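Local coordinates for protein alpha-1,2-Mannosidase (Trichoderma reesei, PDB 1HCU) that probably trims alpha-1,2-linked mannose residues from high-mannose N-glycans, acting as a calcium-dependent glycosidase of family 47, at residues L458-L463 and T485-F490; S397-Y402 and V471-T476. One frame throughout, in Å; residues are numbered along the deposited sequence.

Contact 1: residues L458-L463 and T485-F490. With CA (calcium ion), chain H.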
loop_
_atom_site.group_PDB
_atom_site.type_symbol
_atom_site.label_atom_id
_atom_site.label_comp_id
_atom_site.label_asym_id
_atom_site.label_seq_id
_atom_site.Cartn_x
_atom_site.Cartn_y
_atom_site.Cartn_z
ATOM N N LEU A 458 -1.195 -4.726 10.379
ATOM C CA LEU A 458 -1.789 -5.797 11.183
ATOM C C LEU A 458 -2.409 -6.914 10.337
ATOM O O LEU A 458 -2.485 -8.065 10.771
ATOM C CB LEU A 458 -2.821 -5.209 12.159
ATOM C CG LEU A 458 -2.227 -4.336 13.283
ATOM C CD1 LEU A 458 -3.347 -3.712 14.126
ATOM C CD2 LEU A 458 -1.334 -5.193 14.173
ATOM N N LYS A 459 -2.837 -6.570 9.127
ATOM C CA LYS A 459 -3.436 -7.529 8.207
ATOM C C LYS A 459 -2.370 -8.503 7.676
ATOM O O LYS A 459 -2.526 -9.713 7.776
ATOM C CB LYS A 459 -4.099 -6.773 7.043
ATOM C CG LYS A 459 -4.588 -7.654 5.900
ATOM C CD LYS A 459 -6.060 -7.933 5.981
ATOM C CE LYS A 459 -6.878 -7.093 4.998
ATOM N NZ LYS A 459 -6.903 -5.628 5.283
ATOM N N TYR A 460 -1.284 -7.980 7.113
ATOM C CA TYR A 460 -0.242 -8.860 6.589
ATOM C C TYR A 460 0.425 -9.667 7.704
ATOM O O TYR A 460 0.708 -10.851 7.522
ATOM C CB TYR A 460 0.809 -8.062 5.804
ATOM C CG TYR A 460 0.297 -7.506 4.482
ATOM C CD1 TYR A 460 -0.190 -8.353 3.481
ATOM C CD2 TYR A 460 0.274 -6.131 4.248
ATOM C CE1 TYR A 460 -0.693 -7.835 2.281
ATOM C CE2 TYR A 460 -0.221 -5.607 3.056
ATOM C CZ TYR A 460 -0.706 -6.458 2.077
ATOM O OH TYR A 460 -1.217 -5.933 0.907
ATOM N N ALA A 461 0.663 -9.029 8.852
ATOM C CA ALA A 461 1.292 -9.704 9.981
ATOM C C ALA A 461 0.450 -10.906 10.423
ATOM O O ALA A 461 0.974 -11.988 10.694
ATOM C CB ALA A 461 1.471 -8.731 11.144
ATOM N N TYR A 462 -0.861 -10.710 10.472
ATOM C CA TYR A 462 -1.776 -11.762 10.866
ATOM C C TYR A 462 -1.841 -12.909 9.851
ATOM O O TYR A 462 -1.708 -14.080 10.213
ATOM C CB TYR A 462 -3.170 -11.180 11.042
ATOM C CG TYR A 462 -4.201 -12.217 11.370
ATOM C CD1 TYR A 462 -4.228 -12.816 12.624
ATOM C CD2 TYR A 462 -5.136 -12.621 10.422
ATOM C CE1 TYR A 462 -5.154 -13.791 12.932
ATOM C CE2 TYR A 462 -6.071 -13.601 10.720
ATOM C CZ TYR A 462 -6.071 -14.178 11.980
ATOM O OH TYR A 462 -6.993 -15.137 12.297
ATOM N N LEU A 463 -2.046 -12.563 8.583
ATOM C CA LEU A 463 -2.168 -13.552 7.520
ATOM C C LEU A 463 -0.958 -14.456 7.357
ATOM O O LEU A 463 -1.089 -15.606 6.930
ATOM C CB LEU A 463 -2.477 -12.858 6.183
ATOM C CG LEU A 463 -3.852 -12.174 6.121
ATOM C CD1 LEU A 463 -4.014 -11.422 4.793
ATOM C CD2 LEU A 463 -4.942 -13.231 6.285
ATOM N N THR A 485 -3.867 -1.508 -3.112
ATOM C CA THR A 485 -2.689 -0.933 -2.476
ATOM C C THR A 485 -2.797 -0.698 -0.964
ATOM O O THR A 485 -1.788 -0.544 -0.292
ATOM C CB THR A 485 -2.290 0.374 -3.185
ATOM O OG1 THR A 485 -0.868 0.448 -3.252
ATOM C CG2 THR A 485 -2.827 1.589 -2.449
ATOM N N GLU A 486 -4.014 -0.681 -0.427
ATOM C CA GLU A 486 -4.204 -0.455 1.007
ATOM C C GLU A 486 -4.589 -1.779 1.675
ATOM O O GLU A 486 -5.349 -1.816 2.644
ATOM C CB GLU A 486 -5.305 0.596 1.238
ATOM C CG GLU A 486 -5.400 1.134 2.663
ATOM C CD GLU A 486 -4.376 2.231 2.961
ATOM O OE1 GLU A 486 -3.480 2.474 2.125
ATOM O OE2 GLU A 486 -4.475 2.850 4.047
ATOM N N ALA A 487 -4.075 -2.867 1.122
ATOM C CA ALA A 487 -4.334 -4.197 1.649
ATOM C C ALA A 487 -5.809 -4.580 1.696
ATOM O O ALA A 487 -6.221 -5.335 2.573
ATOM C CB ALA A 487 -3.721 -4.324 3.040
ATOM N N HIS A 488 -6.607 -4.059 0.768
ATOM C CA HIS A 488 -8.028 -4.410 0.716
ATOM C C HIS A 488 -8.229 -5.391 -0.434
ATOM O O HIS A 488 -8.154 -5.016 -1.598
ATOM C CB HIS A 488 -8.897 -3.166 0.515
ATOM C CG HIS A 488 -8.781 -2.173 1.628
ATOM N ND1 HIS A 488 -8.908 -2.527 2.952
ATOM C CD2 HIS A 488 -8.518 -0.845 1.616
ATOM C CE1 HIS A 488 -8.725 -1.461 3.711
ATOM N NE2 HIS A 488 -8.486 -0.428 2.925
ATOM N N PRO A 489 -8.487 -6.667 -0.115
ATOM C CA PRO A 489 -8.694 -7.727 -1.109
ATOM C C PRO A 489 -10.036 -7.707 -1.841
ATOM O O PRO A 489 -11.087 -7.708 -1.209
ATOM C CB PRO A 489 -8.525 -8.991 -0.277
ATOM C CG PRO A 489 -9.160 -8.592 1.021
ATOM C CD PRO A 489 -8.557 -7.216 1.252
ATOM N N PHE A 490 -9.996 -7.707 -3.170
ATOM C CA PHE A 490 -11.212 -7.709 -3.990
ATOM C C PHE A 490 -11.317 -9.052 -4.706
ATOM O O PHE A 490 -10.294 -9.654 -5.037
ATOM C CB PHE A 490 -11.138 -6.620 -5.067
ATOM C CG PHE A 490 -10.970 -5.239 -4.531
ATOM C CD1 PHE A 490 -10.335 -4.264 -5.295
ATOM C CD2 PHE A 490 -11.448 -4.903 -3.271
ATOM C CE1 PHE A 490 -10.180 -2.966 -4.801
ATOM C CE2 PHE A 490 -11.301 -3.625 -2.773
ATOM C CZ PHE A 490 -10.666 -2.649 -3.536
HETATM CA CA CA H . 0.709 0.357 -0.862
HETATM O O HOH W 1 -1.079 -3.292 0.227
HETATM O O HOH W 2 -0.181 3.033 -1.254
HETATM O O HOH W 3 2.403 2.357 0.058
HETATM O O HOH W 4 2.733 0.166 -2.677
HETATM O O HOH W 5 1.485 -1.000 1.417
#
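A buried lysine ammonium reaches a backbone carbonyl here: Lys459 NZ donates to Ala487 O at 2.8 Å. Lys459 lies on helix 451-465 of the (alpha/alpha)7 barrel of glycosyl hydrolase family 47. Ala487 lies in the turn of the C-terminal beta hairpin, strands 481-483 and 489-491, which plugs the barrel. The lysine CG stands anti to the backbone N (chi1 171°), and the chain then bends at each later torsion. NZ comes to the carbonyl at a C=O...N angle of 147°, tilted 32° from its plane. The chain passes the Pro489 ring, with Lys459 CE 4.1 Å from Pro489 CD. Asp63 gives NZ a salt bridge through OD2 and holds His488 ND1 through OD1; Ala455 O and Thr64 OG1 also bond NZ; Asp60 takes His488 NE2. Buried charge is thus likely to be offset locally. A methionine in place of Lys459 would probably leave Ala487 O without this donor and Asp63 OD2 without its salt-bridge partner.

Tyr460 adds an apolar touch and a water link. Its CE2 lies 3.7 Å from Ala487 CB, and its hydroxyl also touches Ala487 CA. In the plane of the ring, Tyr460 OH meets water 1 at 2.7 Å. That water makes weak bonds to Thr485 O and Ala487 N, a tenuous link from the helix to the hairpin turn. The turn presents Thr485 to the calcium ion with two oxygens, and four waters complete the ligands found. Thr485 O binds the calcium ion at 2.7 Å, and Thr485 OG1 binds the calcium ion at 2.9 Å.

Contact 2: residues S397-Y402 and V471-T476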
loop_
_atom_site.group_PDB
_atom_site.type_symbol
_atom_site.label_atom_id
_atom_site.label_comp_id
_atom_site.label_asym_id
_atom_site.label_seq_id
_atom_site.Cartn_x
_atom_site.Cartn_y
_atom_site.Cartn_z
ATOM N N SER A 397 6.023 -7.449 2.013
ATOM C CA SER A 397 6.938 -8.242 1.209
ATOM C C SER A 397 7.327 -9.566 1.859
ATOM O O SER A 397 7.430 -10.582 1.174
ATOM C CB SER A 397 8.174 -7.420 0.844
ATOM O OG SER A 397 7.807 -6.401 -0.071
ATOM N N LEU A 398 7.529 -9.558 3.174
ATOM C CA LEU A 398 7.874 -10.779 3.877
ATOM C C LEU A 398 6.720 -11.762 3.718
ATOM O O LEU A 398 6.932 -12.958 3.508
ATOM C CB LEU A 398 8.118 -10.493 5.359
ATOM C CG LEU A 398 9.370 -9.659 5.658
ATOM C CD1 LEU A 398 9.355 -9.226 7.120
ATOM C CD2 LEU A 398 10.620 -10.476 5.340
ATOM N N TYR A 399 5.497 -11.253 3.811
ATOM C CA TYR A 399 4.326 -12.101 3.661
ATOM C C TYR A 399 4.346 -12.816 2.306
ATOM O O TYR A 399 4.215 -14.040 2.254
ATOM C CB TYR A 399 3.046 -11.274 3.832
ATOM C CG TYR A 399 1.790 -11.995 3.407
ATOM C CD1 TYR A 399 1.140 -11.649 2.223
ATOM C CD2 TYR A 399 1.270 -13.048 4.161
ATOM C CE1 TYR A 399 0.012 -12.333 1.798
ATOM C CE2 TYR A 399 0.137 -13.742 3.740
ATOM C CZ TYR A 399 -0.485 -13.380 2.559
ATOM O OH TYR A 399 -1.593 -14.070 2.114
ATOM N N TYR A 400 4.523 -12.068 1.215
ATOM C CA TYR A 400 4.569 -12.686 -0.112
ATOM C C TYR A 400 5.692 -13.719 -0.216
ATOM O O TYR A 400 5.501 -14.791 -0.812
ATOM C CB TYR A 400 4.769 -11.644 -1.215
ATOM C CG TYR A 400 3.518 -10.900 -1.626
ATOM C CD1 TYR A 400 3.151 -9.712 -0.994
ATOM C CD2 TYR A 400 2.708 -11.375 -2.669
ATOM C CE1 TYR A 400 2.016 -9.011 -1.385
ATOM C CE2 TYR A 400 1.564 -10.680 -3.070
ATOM C CZ TYR A 400 1.229 -9.494 -2.422
ATOM O OH TYR A 400 0.132 -8.774 -2.823
ATOM N N ALA A 401 6.858 -13.391 0.350
ATOM C CA ALA A 401 8.012 -14.293 0.323
ATOM C C ALA A 401 7.646 -15.649 0.936
ATOM O O ALA A 401 7.990 -16.707 0.388
ATOM C CB ALA A 401 9.189 -13.672 1.071
ATOM N N TYR A 402 6.923 -15.614 2.053
ATOM C CA TYR A 402 6.496 -16.839 2.720
ATOM C C TYR A 402 5.455 -17.602 1.887
ATOM O O TYR A 402 5.564 -18.813 1.712
ATOM C CB TYR A 402 5.923 -16.528 4.117
ATOM C CG TYR A 402 5.362 -17.755 4.797
ATOM C CD1 TYR A 402 3.988 -17.974 4.867
ATOM C CD2 TYR A 402 6.212 -18.759 5.267
ATOM C CE1 TYR A 402 3.474 -19.160 5.372
ATOM C CE2 TYR A 402 5.707 -19.952 5.774
ATOM C CZ TYR A 402 4.339 -20.148 5.818
ATOM O OH TYR A 402 3.839 -21.346 6.264
ATOM N N VAL A 471 -8.333 -15.625 0.808
ATOM C CA VAL A 471 -7.658 -14.344 0.830
ATOM C C VAL A 471 -6.144 -14.515 0.703
ATOM O O VAL A 471 -5.472 -13.667 0.130
ATOM C CB VAL A 471 -7.984 -13.591 2.133
ATOM C CG1 VAL A 471 -7.321 -12.224 2.131
ATOM C CG2 VAL A 471 -9.487 -13.450 2.272
ATOM N N GLN A 472 -5.617 -15.620 1.231
ATOM C CA GLN A 472 -4.183 -15.902 1.176
ATOM C C GLN A 472 -3.729 -16.030 -0.282
ATOM O O GLN A 472 -4.428 -16.623 -1.105
ATOM C CB GLN A 472 -3.865 -17.212 1.918
ATOM C CG GLN A 472 -4.185 -17.240 3.426
ATOM C CD GLN A 472 -3.068 -16.680 4.306
ATOM O OE1 GLN A 472 -3.153 -16.731 5.536
ATOM N NE2 GLN A 472 -2.022 -16.152 3.685
ATOM N N VAL A 473 -2.564 -15.484 -0.612
ATOM C CA VAL A 473 -2.093 -15.596 -1.985
ATOM C C VAL A 473 -1.554 -17.015 -2.250
ATOM O O VAL A 473 -0.725 -17.527 -1.497
ATOM C CB VAL A 473 -1.006 -14.534 -2.298
ATOM C CG1 VAL A 473 -1.578 -13.130 -2.118
ATOM C CG2 VAL A 473 0.165 -14.714 -1.392
ATOM N N GLN A 474 -2.054 -17.654 -3.307
ATOM C CA GLN A 474 -1.636 -19.007 -3.665
ATOM C C GLN A 474 -0.423 -18.997 -4.594
ATOM O O GLN A 474 -0.452 -18.394 -5.671
ATOM C CB GLN A 474 -2.789 -19.755 -4.342
ATOM C CG GLN A 474 -4.098 -19.748 -3.556
ATOM C CD GLN A 474 -3.950 -20.316 -2.160
ATOM O OE1 GLN A 474 -3.432 -21.413 -1.980
ATOM N NE2 GLN A 474 -4.415 -19.571 -1.163
ATOM N N ALA A 475 0.636 -19.681 -4.167
ATOM C CA ALA A 475 1.879 -19.760 -4.927
ATOM C C ALA A 475 1.733 -20.491 -6.255
ATOM O O ALA A 475 2.440 -20.193 -7.215
ATOM C CB ALA A 475 2.952 -20.438 -4.090
ATOM N N THR A 476 0.830 -21.461 -6.307
ATOM C CA THR A 476 0.636 -22.217 -7.530
ATOM C C THR A 476 -0.612 -21.759 -8.283
ATOM O O THR A 476 -1.332 -22.570 -8.866
ATOM C CB THR A 476 0.539 -23.727 -7.244
ATOM O OG1 THR A 476 -0.603 -23.984 -6.421
ATOM C CG2 THR A 476 1.801 -24.216 -6.529
#
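Tyr399 and Val473 meet tip to tip in the tight part of this contact. The backbone Val473 N donates to Tyr399 OH at 3.2 Å, with an N-H...O angle of 155°. Tyr399 CG is anti to its backbone N (chi1 168°); the hydroxyl at the far end of the ring makes the bond. Beside the bond, Tyr399 CE1 lies 4.0 Å from Val473 CG2. That methyl sits between the backbone N and carbonyl carbon of its own residue. The other methyl serves the neighbouring ring: Tyr400 CE2 is 4.1 Å from Val473 CG1, and the two side chains cross at about a right angle.

The helix is 393-405 of the family 47 (alpha/alpha)7 barrel. The irregular segment 471-476 belongs to the loop that carries the chain from helix 451-465 to hairpin strand 481-483. Leu463 and Ile464 of helix 451-465 also pack on Tyr399.

The loop is looser beyond Val473. Gln474 is partly exposed and turns back on its own segment: Gln474 NE2 donates to Gln472 O at 2.9 Å, from above the carbonyl plane. Val473 O accepts from Arg403 NE, one turn past Tyr399 on helix 393-405. Thr476, at the end of the segment, is exposed and touches a crystal neighbour.

Overall arrangement
Both contacts are buried, but contact 1 lies deeper, its centre about 9 Å from that of the chain against about 15 Å for contact 2. Their centres are about 11 Å apart, and their segments alternate along the sequence. Helix 451-465 and the hairpin meet in contact 1; the loop joining those two elements packs on helix 393-405 in contact 2. They touch at several points, among them Tyr460 CD1, 3.8 Å from Tyr399 CD1. Their chemistry follows their place. Contact 1 joins a buried charge on one side to a weakly bound bridging water on the calcium side. Contact 2 uses neutral hydroxyl, amide and methyl groups, and its loop runs out to solvent.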